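Local coordinates for autotransporter adhesin/invasin TibA (Escherichia coli, PDB 4Q1Q), which mediates adhesion to and invasion of human intestinal epithelial cells, mediates bacterial aggregation through contacts between its copies on neighbouring cells, and enhances biofilm formation, at residues Ser75-Ser86 with Thr94-Phe105; Leu199-Thr207 with Ser218-Thr226. All coordinates share one frame; numbering follows the deposited sequence.

Interaction 1 of 2, residues Ser75-Ser86 with Thr94-Phe105. With 289 (D-glycero-alpha-D-manno-heptopyranose), chain I; 289 (D-glycero-alpha-D-manno-heptopyranose), chain V; 289 (D-glycero-alpha-D-manno-heptopyranose), chain B.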
loop_
_atom_site.group_PDB
_atom_site.type_symbol
_atom_site.label_atom_id
_atom_site.label_comp_id
_atom_site.label_asym_id
_atom_site.label_seq_id
_atom_site.Cartn_x
_atom_site.Cartn_y
_atom_site.Cartn_z
ATOM N N SER A 75 12.909 0.014 13.117
ATOM C CA SER A 75 13.947 -0.316 12.144
ATOM C C SER A 75 13.937 0.789 11.107
ATOM O O SER A 75 12.878 1.308 10.767
ATOM C CB SER A 75 13.694 -1.634 11.422
ATOM O OG SER A 75 14.015 -2.793 12.164
ATOM N N THR A 76 15.109 1.152 10.599
ATOM C CA THR A 76 15.165 2.127 9.514
ATOM C C THR A 76 16.005 1.557 8.357
ATOM O O THR A 76 17.177 1.206 8.520
ATOM C CB THR A 76 15.641 3.508 10.037
ATOM O OG1 THR A 76 15.699 4.456 8.965
ATOM C CG2 THR A 76 17.025 3.430 10.649
ATOM N N ILE A 77 15.411 1.465 7.169
ATOM C CA ILE A 77 16.028 0.720 6.066
ATOM C C ILE A 77 16.586 1.681 5.025
ATOM O O ILE A 77 15.876 2.573 4.556
ATOM C CB ILE A 77 15.026 -0.233 5.383
ATOM C CG1 ILE A 77 14.104 -0.848 6.436
ATOM C CG2 ILE A 77 15.735 -1.313 4.566
ATOM C CD1 ILE A 77 13.001 -1.699 5.845
ATOM N N ASN A 78 17.858 1.508 4.669
ATOM C CA ASN A 78 18.495 2.377 3.675
ATOM C C ASN A 78 18.961 1.652 2.415
ATOM O O ASN A 78 19.064 0.421 2.408
ATOM C CB ASN A 78 19.675 3.118 4.312
ATOM C CG ASN A 78 19.220 4.152 5.322
ATOM O OD1 ASN A 78 18.551 5.123 4.968
ATOM N ND2 ASN A 78 19.571 3.948 6.584
ATOM N N SER A 79 19.233 2.453 1.387
ATOM C CA SER A 79 19.794 2.070 0.083
ATOM C C SER A 79 20.405 0.683 0.136
ATOM O O SER A 79 21.417 0.472 0.781
ATOM C CB SER A 79 20.815 3.125 -0.382
ATOM O OG SER A 79 21.566 2.887 -1.578
ATOM N N GLY A 80 19.737 -0.292 -0.466
ATOM C CA GLY A 80 20.277 -1.638 -0.623
ATOM C C GLY A 80 20.115 -2.540 0.575
ATOM O O GLY A 80 20.551 -3.686 0.545
ATOM N N GLY A 81 19.481 -2.056 1.636
ATOM C CA GLY A 81 19.134 -2.942 2.744
ATOM C C GLY A 81 17.739 -3.547 2.708
ATOM O O GLY A 81 16.841 -3.035 2.031
ATOM N N HIS A 82 17.561 -4.617 3.481
ATOM C CA HIS A 82 16.333 -5.419 3.486
ATOM C C HIS A 82 15.815 -5.727 4.892
ATOM O O HIS A 82 16.616 -6.148 5.727
ATOM C CB HIS A 82 16.551 -6.771 2.799
ATOM C CG HIS A 82 16.698 -6.677 1.312
ATOM N ND1 HIS A 82 15.615 -6.652 0.460
ATOM C CD2 HIS A 82 17.798 -6.598 0.526
ATOM C CE1 HIS A 82 16.042 -6.539 -0.786
ATOM N NE2 HIS A 82 17.363 -6.505 -0.772
ATOM N N GLN A 83 14.532 -5.482 5.155
ATOM C CA GLN A 83 13.805 -6.094 6.275
ATOM C C GLN A 83 12.826 -7.151 5.761
ATOM O O GLN A 83 11.977 -6.802 4.931
ATOM C CB GLN A 83 13.003 -5.065 7.077
ATOM C CG GLN A 83 12.260 -5.664 8.261
ATOM C CD GLN A 83 11.447 -4.634 9.018
ATOM O OE1 GLN A 83 10.512 -4.036 8.475
ATOM N NE2 GLN A 83 11.817 -4.397 10.273
ATOM N N HIS A 84 13.012 -8.406 6.177
ATOM C CA HIS A 84 12.117 -9.505 5.855
ATOM C C HIS A 84 11.278 -9.793 7.085
ATOM O O HIS A 84 11.803 -10.286 8.086
ATOM C CB HIS A 84 12.856 -10.804 5.513
ATOM C CG HIS A 84 13.615 -10.773 4.224
ATOM N ND1 HIS A 84 14.316 -11.864 3.756
ATOM C CD2 HIS A 84 13.796 -9.786 3.311
ATOM C CE1 HIS A 84 14.927 -11.539 2.630
ATOM N NE2 HIS A 84 14.619 -10.288 2.334
ATOM N N VAL A 85 9.981 -9.513 7.010
ATOM C CA VAL A 85 9.063 -9.880 8.087
ATOM C C VAL A 85 8.351 -11.161 7.729
ATOM O O VAL A 85 7.390 -11.188 6.955
ATOM C CB VAL A 85 7.976 -8.831 8.344
ATOM C CG1 VAL A 85 7.096 -9.217 9.524
ATOM C CG2 VAL A 85 8.630 -7.490 8.600
ATOM N N SER A 86 8.856 -12.227 8.326
ATOM C CA SER A 86 8.330 -13.546 8.035
ATOM C C SER A 86 7.178 -13.896 8.958
ATOM O O SER A 86 6.811 -13.151 9.860
ATOM C CB SER A 86 9.426 -14.611 8.154
ATOM O OG SER A 86 10.520 -14.291 7.314
ATOM N N THR A 94 8.407 0.943 11.080
ATOM C CA THR A 94 9.576 0.844 10.212
ATOM C C THR A 94 9.649 2.061 9.291
ATOM O O THR A 94 8.604 2.573 8.889
ATOM C CB THR A 94 9.524 -0.421 9.333
ATOM O OG1 THR A 94 9.293 -1.584 10.138
ATOM C CG2 THR A 94 10.819 -0.575 8.519
ATOM N N THR A 95 10.861 2.523 8.986
ATOM C CA THR A 95 11.112 3.626 8.050
ATOM C C THR A 95 11.967 3.140 6.874
ATOM O O THR A 95 13.059 2.608 7.057
ATOM C CB THR A 95 11.856 4.837 8.662
ATOM O OG1 THR A 95 11.181 5.332 9.826
ATOM C CG2 THR A 95 11.926 5.978 7.659
ATOM N N VAL A 96 11.497 3.344 5.648
ATOM C CA VAL A 96 12.150 2.768 4.483
ATOM C C VAL A 96 12.607 3.940 3.633
ATOM O O VAL A 96 11.788 4.748 3.195
ATOM C CB VAL A 96 11.204 1.873 3.655
ATOM C CG1 VAL A 96 11.974 1.013 2.662
ATOM C CG2 VAL A 96 10.367 0.970 4.546
ATOM N N ASN A 97 13.911 4.048 3.408
ATOM C CA ASN A 97 14.411 5.170 2.614
ATOM C C ASN A 97 14.822 4.697 1.231
ATOM O O ASN A 97 14.768 3.504 0.934
ATOM C CB ASN A 97 15.590 5.876 3.295
ATOM C CG ASN A 97 15.230 6.441 4.659
ATOM O OD1 ASN A 97 14.338 7.277 4.787
ATOM N ND2 ASN A 97 15.915 5.966 5.690
ATOM N N ASN A 98 15.260 5.655 0.423
ATOM C CA ASN A 98 15.798 5.408 -0.903
ATOM C C ASN A 98 16.557 4.102 -1.015
ATOM O O ASN A 98 17.549 3.875 -0.324
ATOM C CB ASN A 98 16.704 6.562 -1.317
ATOM C CG ASN A 98 17.063 6.506 -2.788
ATOM O OD1 ASN A 98 16.189 6.313 -3.639
ATOM N ND2 ASN A 98 18.345 6.680 -3.093
ATOM N N GLY A 99 16.031 3.218 -1.856
ATOM C CA GLY A 99 16.668 1.935 -2.118
ATOM C C GLY A 99 16.489 0.888 -1.045
ATOM O O GLY A 99 16.992 -0.227 -1.166
ATOM N N GLY A 100 15.745 1.217 0.005
ATOM C CA GLY A 100 15.432 0.241 1.042
ATOM C C GLY A 100 14.178 -0.549 0.716
ATOM O O GLY A 100 13.268 -0.067 0.049
ATOM N N ARG A 101 14.129 -1.791 1.181
ATOM C CA ARG A 101 12.935 -2.589 0.970
ATOM C C ARG A 101 12.490 -3.266 2.252
ATOM O O ARG A 101 13.265 -3.993 2.868
ATOM C CB ARG A 101 13.199 -3.684 -0.062
ATOM C CG ARG A 101 11.930 -4.417 -0.474
ATOM C CD ARG A 101 12.220 -5.520 -1.484
ATOM N NE ARG A 101 12.439 -4.958 -2.815
ATOM C CZ ARG A 101 12.631 -5.685 -3.910
ATOM N NH1 ARG A 101 12.634 -7.006 -3.839
ATOM N NH2 ARG A 101 12.805 -5.094 -5.082
ATOM N N GLN A 102 11.234 -3.050 2.618
ATOM C CA GLN A 102 10.575 -3.943 3.560
ATOM C C GLN A 102 9.713 -4.944 2.797
ATOM O O GLN A 102 8.889 -4.526 1.990
ATOM C CB GLN A 102 9.693 -3.145 4.515
ATOM C CG GLN A 102 8.886 -4.011 5.469
ATOM C CD GLN A 102 7.916 -3.203 6.310
ATOM O OE1 GLN A 102 6.979 -2.574 5.808
ATOM N NE2 GLN A 102 8.144 -3.209 7.616
ATOM N N THR A 103 9.859 -6.234 3.089
ATOM C CA THR A 103 9.045 -7.260 2.462
ATOM C C THR A 103 8.335 -7.987 3.584
ATOM O O THR A 103 8.984 -8.430 4.534
ATOM C CB THR A 103 9.882 -8.279 1.669
ATOM O OG1 THR A 103 10.578 -7.587 0.626
ATOM C CG2 THR A 103 8.996 -9.370 1.073
ATOM N N VAL A 104 7.017 -8.108 3.443
ATOM C CA VAL A 104 6.197 -8.847 4.390
ATOM C C VAL A 104 5.642 -10.097 3.729
ATOM O O VAL A 104 4.769 -10.051 2.843
ATOM C CB VAL A 104 5.017 -7.991 4.881
ATOM C CG1 VAL A 104 4.272 -8.708 6.000
ATOM C CG2 VAL A 104 5.508 -6.603 5.272
ATOM N N PHE A 105 6.162 -11.218 4.214
ATOM C CA PHE A 105 5.902 -12.510 3.619
ATOM C C PHE A 105 4.655 -13.105 4.251
ATOM O O PHE A 105 3.975 -12.498 5.078
ATOM C CB PHE A 105 7.089 -13.448 3.848
ATOM C CG PHE A 105 8.316 -13.092 3.067
ATOM C CD1 PHE A 105 8.500 -13.574 1.781
ATOM C CD2 PHE A 105 9.324 -12.338 3.645
ATOM C CE1 PHE A 105 9.657 -13.289 1.070
ATOM C CE2 PHE A 105 10.482 -12.048 2.946
ATOM C CZ PHE A 105 10.647 -12.518 1.653
HETATM O O7 289 I . 8.951 -19.625 5.719
HETATM C C7 289 I . 9.340 -18.277 5.435
HETATM C C6 289 I . 10.649 -18.002 6.163
HETATM O O6 289 I . 11.620 -18.960 5.720
HETATM C C5 289 I . 11.024 -16.531 5.978
HETATM O O5 289 I . 11.313 -16.167 7.331
HETATM C C1 289 I . 11.709 -14.800 7.461
HETATM C C2 289 I . 13.025 -14.536 6.743
HETATM O O2 289 I . 14.074 -15.352 7.286
HETATM C C3 289 I . 12.764 -14.787 5.263
HETATM O O3 289 I . 14.012 -14.634 4.593
HETATM C C4 289 I . 12.172 -16.173 5.028
HETATM O O4 289 I . 11.708 -16.139 3.675
HETATM O O7 289 V . 22.979 0.699 -7.450
HETATM C C7 289 V . 22.741 1.679 -6.433
HETATM C C6 289 V . 22.102 1.011 -5.222
HETATM O O6 289 V . 23.065 0.171 -4.579
HETATM C C5 289 V . 21.594 2.048 -4.228
HETATM O O5 289 V . 22.699 2.639 -3.546
HETATM C C1 289 V . 22.279 3.532 -2.516
HETATM C C2 289 V . 21.518 4.698 -3.135
HETATM O O2 289 V . 22.397 5.446 -3.982
HETATM C C3 289 V . 20.335 4.196 -3.950
HETATM O O3 289 V . 19.745 5.285 -4.668
HETATM C C4 289 V . 20.789 3.130 -4.937
HETATM O O4 289 V . 19.642 2.542 -5.562
HETATM O O7 289 B . 17.178 10.989 -0.905
HETATM C C7 289 B . 15.943 10.547 -1.477
HETATM C C6 289 B . 16.077 10.510 -2.994
HETATM O O6 289 B . 17.077 9.555 -3.346
HETATM C C5 289 B . 14.775 10.091 -3.664
HETATM O O5 289 B . 13.858 11.187 -3.648
HETATM C C1 289 B . 12.572 10.755 -4.097
HETATM C C2 289 B . 12.743 10.575 -5.602
HETATM O O2 289 B . 13.298 11.755 -6.195
HETATM C C3 289 B . 13.660 9.375 -5.800
HETATM O O3 289 B . 13.896 9.116 -7.187
HETATM C C4 289 B . 14.991 9.610 -5.094
HETATM O O4 289 B . 15.705 8.369 -5.119
#

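Interaction 2 of 2, residues Leu199-Thr207 with Ser218-Thr226. With 289 (D-glycero-alpha-D-manno-heptopyranose), chain S; 289 (D-glycero-alpha-D-manno-heptopyranose), chain T; 289 (D-glycero-alpha-D-manno-heptopyranose), chain U; 289 (D-glycero-alpha-D-manno-heptopyranose), chain Q.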
loop_
_atom_site.group_PDB
_atom_site.type_symbol
_atom_site.label_atom_id
_atom_site.label_comp_id
_atom_site.label_asym_id
_atom_site.label_seq_id
_atom_site.Cartn_x
_atom_site.Cartn_y
_atom_site.Cartn_z
ATOM N N LEU A 199 -8.263 1.874 -12.410
ATOM C CA LEU A 199 -8.631 0.468 -12.491
ATOM C C LEU A 199 -8.144 -0.064 -13.838
ATOM O O LEU A 199 -8.799 0.133 -14.861
ATOM C CB LEU A 199 -10.139 0.322 -12.288
ATOM C CG LEU A 199 -10.726 0.954 -11.023
ATOM C CD1 LEU A 199 -12.184 0.540 -10.848
ATOM C CD2 LEU A 199 -9.935 0.590 -9.774
ATOM N N TYR A 200 -6.963 -0.675 -13.834
ATOM C CA TYR A 200 -6.339 -1.183 -15.050
ATOM C C TYR A 200 -6.669 -2.655 -15.175
ATOM O O TYR A 200 -5.798 -3.518 -15.115
ATOM C CB TYR A 200 -4.826 -1.033 -15.004
ATOM C CG TYR A 200 -4.307 0.372 -15.145
ATOM C CD1 TYR A 200 -4.887 1.275 -16.019
ATOM C CD2 TYR A 200 -3.174 0.768 -14.442
ATOM C CE1 TYR A 200 -4.374 2.550 -16.162
ATOM C CE2 TYR A 200 -2.640 2.032 -14.590
ATOM C CZ TYR A 200 -3.240 2.915 -15.460
ATOM O OH TYR A 200 -2.730 4.182 -15.599
ATOM N N GLY A 201 -7.963 -2.916 -15.273
ATOM C CA GLY A 201 -8.448 -4.269 -15.179
ATOM C C GLY A 201 -8.884 -4.697 -13.799
ATOM O O GLY A 201 -9.455 -5.776 -13.688
ATOM N N GLY A 202 -8.636 -3.900 -12.762
ATOM C CA GLY A 202 -8.929 -4.390 -11.416
ATOM C C GLY A 202 -10.322 -3.998 -10.961
ATOM O O GLY A 202 -11.039 -3.281 -11.668
ATOM N N SER A 203 -10.673 -4.425 -9.751
ATOM C CA SER A 203 -11.974 -4.167 -9.148
ATOM C C SER A 203 -11.928 -3.245 -7.933
ATOM O O SER A 203 -11.098 -3.473 -7.066
ATOM C CB SER A 203 -12.556 -5.482 -8.646
ATOM O OG SER A 203 -13.829 -5.254 -8.055
ATOM N N ALA A 204 -12.826 -2.265 -7.874
ATOM C CA ALA A 204 -13.093 -1.432 -6.707
ATOM C C ALA A 204 -14.535 -1.519 -6.176
ATOM O O ALA A 204 -15.522 -1.563 -6.908
ATOM C CB ALA A 204 -12.812 0.015 -7.061
ATOM N N THR A 205 -14.677 -1.462 -4.860
ATOM C CA THR A 205 -15.979 -1.492 -4.216
ATOM C C THR A 205 -15.986 -0.432 -3.140
ATOM O O THR A 205 -14.972 -0.230 -2.472
ATOM C CB THR A 205 -16.302 -2.827 -3.521
ATOM O OG1 THR A 205 -15.276 -3.134 -2.564
ATOM C CG2 THR A 205 -16.385 -3.955 -4.528
ATOM N N GLY A 206 -17.124 0.237 -2.992
ATOM C CA GLY A 206 -17.300 1.184 -1.890
ATOM C C GLY A 206 -16.315 2.333 -1.925
ATOM O O GLY A 206 -15.805 2.769 -0.895
ATOM N N THR A 207 -16.056 2.823 -3.131
ATOM C CA THR A 207 -15.262 4.025 -3.335
ATOM C C THR A 207 -16.080 5.272 -3.020
ATOM O O THR A 207 -17.263 5.368 -3.357
ATOM C CB THR A 207 -14.796 4.105 -4.804
ATOM O OG1 THR A 207 -14.212 2.855 -5.184
ATOM C CG2 THR A 207 -13.758 5.186 -5.014
ATOM N N SER A 218 -10.673 1.802 -16.595
ATOM C CA SER A 218 -10.257 1.451 -17.942
ATOM C C SER A 218 -10.609 0.002 -18.214
ATOM O O SER A 218 -11.249 -0.670 -17.400
ATOM C CB SER A 218 -8.764 1.682 -18.111
ATOM O OG SER A 218 -8.527 3.073 -18.101
ATOM N N SER A 219 -10.247 -0.400 -19.428
ATOM C CA SER A 219 -10.596 -1.687 -20.002
ATOM C C SER A 219 -10.431 -2.855 -19.038
ATOM O O SER A 219 -9.359 -3.103 -18.472
ATOM C CB SER A 219 -9.761 -1.915 -21.266
ATOM O OG SER A 219 -10.220 -3.068 -21.954
ATOM N N GLY A 220 -11.536 -3.573 -18.861
ATOM C CA GLY A 220 -11.555 -4.719 -17.967
ATOM C C GLY A 220 -11.785 -4.304 -16.522
ATOM O O GLY A 220 -11.982 -5.169 -15.679
ATOM N N GLY A 221 -11.724 -3.010 -16.216
ATOM C CA GLY A 221 -11.879 -2.559 -14.839
ATOM C C GLY A 221 -13.331 -2.477 -14.454
ATOM O O GLY A 221 -14.215 -2.313 -15.296
ATOM N N SER A 222 -13.599 -2.577 -13.158
ATOM C CA SER A 222 -14.988 -2.576 -12.708
ATOM C C SER A 222 -15.127 -1.892 -11.349
ATOM O O SER A 222 -14.413 -2.238 -10.409
ATOM C CB SER A 222 -15.521 -4.016 -12.693
ATOM O OG SER A 222 -16.739 -4.121 -11.968
ATOM N N ALA A 223 -15.987 -0.884 -11.257
ATOM C CA ALA A 223 -16.270 -0.222 -9.980
ATOM C C ALA A 223 -17.703 -0.511 -9.551
ATOM O O ALA A 223 -18.613 -0.548 -10.385
ATOM C CB ALA A 223 -16.057 1.274 -10.078
ATOM N N THR A 224 -17.877 -0.775 -8.259
ATOM C CA THR A 224 -19.190 -1.068 -7.680
ATOM C C THR A 224 -19.377 -0.235 -6.428
ATOM O O THR A 224 -18.543 -0.273 -5.524
ATOM C CB THR A 224 -19.352 -2.569 -7.378
ATOM O OG1 THR A 224 -19.319 -3.296 -8.620
ATOM C CG2 THR A 224 -20.678 -2.862 -6.683
ATOM N N ASN A 225 -20.471 0.519 -6.392
ATOM C CA ASN A 225 -20.947 1.180 -5.186
ATOM C C ASN A 225 -19.980 2.317 -4.947
ATOM O O ASN A 225 -19.123 2.290 -4.058
ATOM C CB ASN A 225 -21.110 0.243 -3.983
ATOM C CG ASN A 225 -21.432 0.988 -2.701
ATOM O OD1 ASN A 225 -22.008 2.072 -2.709
ATOM N ND2 ASN A 225 -21.023 0.415 -1.580
ATOM N N THR A 226 -20.131 3.319 -5.805
ATOM C CA THR A 226 -19.230 4.459 -5.758
ATOM C C THR A 226 -20.052 5.685 -5.409
ATOM O O THR A 226 -21.180 5.812 -5.880
ATOM C CB THR A 226 -18.533 4.673 -7.108
ATOM O OG1 THR A 226 -17.845 3.471 -7.469
ATOM C CG2 THR A 226 -17.555 5.848 -7.030
HETATM O O7 289 S . -13.686 -9.679 -9.846
HETATM C C7 289 S . -14.051 -8.855 -10.960
HETATM C C6 289 S . -15.333 -8.052 -10.714
HETATM O O6 289 S . -16.478 -8.895 -10.891
HETATM C C5 289 S . -15.335 -7.324 -9.364
HETATM O O5 289 S . -15.006 -5.989 -9.757
HETATM C C1 289 S . -14.953 -5.047 -8.684
HETATM C C2 289 S . -16.419 -4.871 -8.325
HETATM O O2 289 S . -17.250 -4.739 -9.487
HETATM C C3 289 S . -16.701 -6.154 -7.554
HETATM O O3 289 S . -17.956 -6.019 -6.887
HETATM C C4 289 S . -16.634 -7.312 -8.550
HETATM O O4 289 S . -16.790 -8.497 -7.771
HETATM O O7 289 T . -5.331 0.281 -21.623
HETATM C C7 289 T . -6.036 0.747 -20.469
HETATM C C6 289 T . -5.406 2.065 -20.045
HETATM O O6 289 T . -4.537 2.543 -21.074
HETATM C C5 289 T . -6.447 3.132 -19.747
HETATM O O5 289 T . -6.388 3.171 -18.322
HETATM C C1 289 T . -7.512 3.809 -17.754
HETATM C C2 289 T . -7.417 5.265 -18.169
HETATM O O2 289 T . -6.275 5.829 -17.518
HETATM C C3 289 T . -7.356 5.391 -19.689
HETATM O O3 289 T . -7.202 6.769 -20.065
HETATM C C4 289 T . -6.221 4.553 -20.247
HETATM O O4 289 T . -6.280 4.706 -21.669
HETATM O O7 289 U . -4.729 -4.945 -23.638
HETATM C C7 289 U . -5.936 -4.306 -23.221
HETATM C C6 289 U . -6.787 -5.355 -22.510
HETATM O O6 289 U . -6.305 -5.650 -21.201
HETATM C C5 289 U . -8.218 -4.913 -22.265
HETATM O O5 289 U . -8.479 -3.721 -23.007
HETATM C C1 289 U . -9.870 -3.431 -23.160
HETATM C C2 289 U . -10.508 -4.600 -23.899
HETATM O O2 289 U . -9.779 -4.891 -25.098
HETATM C C3 289 U . -10.501 -5.725 -22.870
HETATM O O3 289 U . -11.200 -6.917 -23.239
HETATM C C4 289 U . -9.059 -6.122 -22.639
HETATM O O4 289 U . -9.040 -7.071 -21.572
HETATM O O7 289 Q . -8.222 -11.617 -17.263
HETATM C C7 289 Q . -6.942 -11.013 -17.488
HETATM C C6 289 Q . -7.087 -9.897 -18.515
HETATM O O6 289 Q . -8.235 -10.165 -19.320
HETATM C C5 289 Q . -7.195 -8.535 -17.835
HETATM O O5 289 Q . -5.853 -8.296 -17.403
HETATM C C1 289 Q . -5.550 -7.054 -16.770
HETATM C C2 289 Q . -5.819 -5.976 -17.807
HETATM O O2 289 Q . -4.899 -6.143 -18.889
HETATM C C3 289 Q . -7.292 -6.055 -18.217
HETATM O O3 289 Q . -7.589 -5.061 -19.203
HETATM C C4 289 Q . -7.680 -7.424 -18.765
HETATM O O4 289 Q . -9.090 -7.377 -19.004
#

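Interaction 1 of 2, residues Ser75-Ser86 with Thr94-Phe105
Successive rungs of the parallel beta-helix of the autotransporter passenger meet here, strands 76-77 and 82-85 lying over 95-96 and 101-104 at an offset of 19 residues. Parallel bridges pair Thr76 with Thr95 and His82 with Arg101; between them each rung makes a type II turn, Asn78-Gly81 above Asn97-Gly100. Inside the coil the amides of Gln83 and Gln102 run side by side, nearly coplanar, because both chains are extended with CG anti to the backbone N (chi1 -179° and 176°). Gln102 NE2 donates to Gln83 OE1 at 2.7 Å, and Thr94 OG1 uses a lone pair of the same oxygen at 3.2 Å. This glutamine ladder continues to Gln64 and Gln121, satisfying buried amides. Ile77 CD1 packs on Thr94 CG2 at 3.6 Å. At the turn, Asn97 ND2 reaches Asn78 OD1 (2.9 Å) from above its carbonyl plane, and Asn97 OD1 continues this outer ladder to Asn116. Heptoses decorate the surface: one is covalently linked to Ser79 OG, another to Ser86 OG. Phe105 points its edge at the face of His84, the planes 75° apart, with CE2 3.6 Å from His84 CG. In the plane of that imidazole, His84 ND1 hydrogen-bonds O3 of the heptose on Ser86 at 2.9 Å.

Interaction 2 of 2, residues Leu199-Thr207 with Ser218-Thr226
Leu199, Thr207 and Ser222 carry much of this contact between adjacent coils of the beta-helix. Leu199 directs CD1 across to the next rung, where it lies 3.6 Å from Ser222 O and 4.0 Å from Ala223 CB. Its own carbonyl oxygen accepts from Ser218 N at 3.1 Å, at the first residue of the type II turn Ser218-Gly221. On the outer side, Ser203 OG is covalently bonded to C1 of a heptose, and the sugar leans over the next strand. Ser222 OG meets the sugar's O2 at 2.6 Å; Thr224 OG1 comes within 2.7 Å of the same O2, both as hydrogen bonds. Two hydroxyls thus grip one sugar oxygen, and the glycan bridges neighbouring rungs. Two further heptoses are carried by Ser218 and Ser219. Beyond the corners at Gly206 and Asn225, Thr207 packs its CB against Thr226 CG2 at 4.0 Å. Between these ends, strands 203-205 and 222-224 run parallel, 10° apart, with Ala204 N donating to Ser222 O and Thr224 N to Ala204 O. Strand 185-187 flanks this pair on the preceding coil and strand 241-247 on the following one, while Gln215 of strand 214-217 touches Ala204, Thr207 and Ala223 from within.

In the fold
From the N terminus, the chain winds through coil after coil of the parallel beta-helix. Interaction 1 comes first: residues 87-93 complete one turn through strand 90-92, after which the segment 94-105 returns alongside 75-86. Several coils later interaction 2 closes the same kind of circuit, residues 208-217 running through strand 214-217 before 218-226 settles beside 199-207. The two loops follow in series, neither nested nor crossed, with centres 31 Å apart on opposite sides of the chain's centre and no direct touch. Both contacts reach two faces of the beta-helix: one stacks strands 82-85, 101-104 and 196-200, the other pairs 76-77 with 95-96 and 203-209 with 222-224.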